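Local coordinates for mannosylglycerate hydrolase MGH1-like glycoside hydrolase domain-containing protein (Thermus thermophilus HB8, PDB 4WVA) that hydrolyses mannosylglycerate, and with similar efficiency glucosylglycerate, releasing glycerate and the free sugar as a GH63 glycosidase built on an (alpha/alpha)6 barrel, at residues K298-F303 / L334-D338. Residues are numbered along the deposited sequence; the frame is centred on the assembly and turned at random. Where two conformers were deposited one is given.
Sequences KTSAGF and LPSVD
Residues 298-299 run extended and antiparallel to 336-338, then 300-303 wind into one turn of 3-10 helix. Thr-299 faces Val-337 (CA-CA 4.2 Å) as a single non-hydrogen-bonded bridge pair, flanked by two nearly straight bonds: Asp-338 N to Lys-298 O, 3.2 Å, and Ser-300 N to Ser-336 O, 2.9 Å. Ser-336 O accepts again from a water at 3.2 Å; that water lies 2.7 Å from Ser-300 OG (chi1 p). In the turn, Gly-302 N reaches Thr-299 O at 3.0 Å and Phe-303 N Ser-300 O at 3.2 Å, while Thr-299 OG1 (chi1 p) weakly accepts from Ala-301 N at 3.2 Å. Lys-298, mtmt, brings NZ 3.4 Å from OD2 of Asp-338 (chi1 t), a salt bridge; NZ makes a second, to Glu-322. Asp-338 OD1 is hydrogen-bonded to Thr-340 OG1. At the Ser-300 end, Leu-334, after a cis peptide, sets CD2 3.8 Å from both Phe-303 CD2 and Ser-300 CB, against helices 313-327 and 356-368. Ser-336 OG is hydrogen-bonded to Gly-352 N and Pro-353 O, close to Trp-350, probably a substrate-binding residue. Lysine amine and aspartate carboxylate both have partners, so this largely buried loop-loop contact strands neither charge.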
loop_
_atom_site.group_PDB
_atom_site.type_symbol
_atom_site.label_atom_id
_atom_site.label_comp_id
_atom_site.label_asym_id
_atom_site.label_seq_id
_atom_site.Cartn_x
_atom_site.Cartn_y
_atom_site.Cartn_z
ATOM N N LYS A 298 10.377 11.861 -19.830
ATOM C CA LYS A 298 10.363 10.441 -19.475
ATOM C C LYS A 298 11.761 9.862 -19.644
ATOM O O LYS A 298 12.239 9.705 -20.770
ATOM C CB LYS A 298 9.352 9.682 -20.339
ATOM C CG LYS A 298 7.922 10.210 -20.167
ATOM C CD LYS A 298 6.889 9.356 -20.878
ATOM C CE LYS A 298 6.890 9.606 -22.366
ATOM N NZ LYS A 298 5.830 8.872 -23.120
ATOM N N THR A 299 12.417 9.568 -18.524
ATOM C CA THR A 299 13.731 8.945 -18.545
ATOM C C THR A 299 13.650 7.544 -17.942
ATOM O O THR A 299 12.638 7.162 -17.330
ATOM C CB THR A 299 14.775 9.760 -17.772
ATOM O OG1 THR A 299 14.549 9.610 -16.363
ATOM C CG2 THR A 299 14.727 11.240 -18.160
ATOM N N SER A 300 14.727 6.780 -18.091
ATOM C CA SER A 300 14.742 5.429 -17.521
ATOM C C SER A 300 14.608 5.452 -15.990
ATOM O O SER A 300 14.207 4.452 -15.400
ATOM C CB SER A 300 15.993 4.649 -17.927
ATOM O OG SER A 300 17.153 5.285 -17.483
ATOM N N ALA A 301 14.957 6.566 -15.350
ATOM C CA ALA A 301 14.812 6.679 -13.895
ATOM C C ALA A 301 13.358 6.545 -13.443
ATOM O O ALA A 301 13.087 6.085 -12.348
ATOM C CB ALA A 301 15.377 7.996 -13.391
ATOM N N GLY A 302 12.433 6.944 -14.302
ATOM C CA GLY A 302 11.016 6.845 -14.018
ATOM C C GLY A 302 10.461 5.435 -13.924
ATOM O O GLY A 302 9.335 5.279 -13.492
ATOM N N PHE A 303 11.233 4.425 -14.334
ATOM C CA PHE A 303 10.882 3.022 -14.112
ATOM C C PHE A 303 11.327 2.538 -12.725
ATOM O O PHE A 303 10.842 1.509 -12.247
ATOM C CB PHE A 303 11.505 2.109 -15.168
ATOM C CG PHE A 303 10.906 2.249 -16.532
ATOM C CD1 PHE A 303 9.797 1.483 -16.896
ATOM C CD2 PHE A 303 11.451 3.122 -17.449
ATOM C CE1 PHE A 303 9.241 1.600 -18.155
ATOM C CE2 PHE A 303 10.894 3.246 -18.722
ATOM C CZ PHE A 303 9.788 2.502 -19.060
ATOM N N LEU A 334 17.246 -0.990 -22.070
ATOM C CA LEU A 334 16.299 0.110 -21.933
ATOM C C LEU A 334 17.054 1.412 -22.205
ATOM O O LEU A 334 17.993 1.742 -21.494
ATOM C CB LEU A 334 15.790 0.139 -20.501
ATOM C CG LEU A 334 14.707 1.149 -20.149
ATOM C CD1 LEU A 334 13.389 0.803 -20.802
ATOM C CD2 LEU A 334 14.549 1.196 -18.627
ATOM N N PRO A 335 16.656 2.164 -23.240
ATOM C CA PRO A 335 17.341 3.457 -23.416
ATOM C C PRO A 335 17.127 4.369 -22.211
ATOM O O PRO A 335 16.114 4.257 -21.509
ATOM C CB PRO A 335 16.703 4.055 -24.673
ATOM C CG PRO A 335 15.571 3.193 -25.014
ATOM C CD PRO A 335 15.629 1.913 -24.254
ATOM N N SER A 336 18.085 5.254 -21.973
ATOM C CA SER A 336 18.043 6.136 -20.809
ATOM C C SER A 336 17.015 7.256 -20.928
ATOM O O SER A 336 16.647 7.860 -19.918
ATOM C CB SER A 336 19.442 6.640 -20.454
ATOM O OG SER A 336 20.181 7.103 -21.598
ATOM N N VAL A 337 16.583 7.535 -22.150
ATOM C CA VAL A 337 15.451 8.426 -22.375
ATOM C C VAL A 337 14.586 7.872 -23.483
ATOM O O VAL A 337 15.045 7.112 -24.345
ATOM C CB VAL A 337 15.856 9.881 -22.717
ATOM C CG1 VAL A 337 16.752 10.469 -21.645
ATOM C CG2 VAL A 337 16.516 9.969 -24.079
ATOM N N ASP A 338 13.302 8.227 -23.429
ATOM C CA ASP A 338 12.333 7.832 -24.427
ATOM C C ASP A 338 12.924 8.103 -25.821
ATOM O O ASP A 338 13.295 9.242 -26.124
ATOM C CB ASP A 338 11.050 8.643 -24.179
ATOM C CG ASP A 338 9.918 8.333 -25.154
ATOM O OD1 ASP A 338 10.117 7.666 -26.186
ATOM O OD2 ASP A 338 8.790 8.795 -24.864
HETATM O O HOH W 1 17.800 7.885 -16.940
#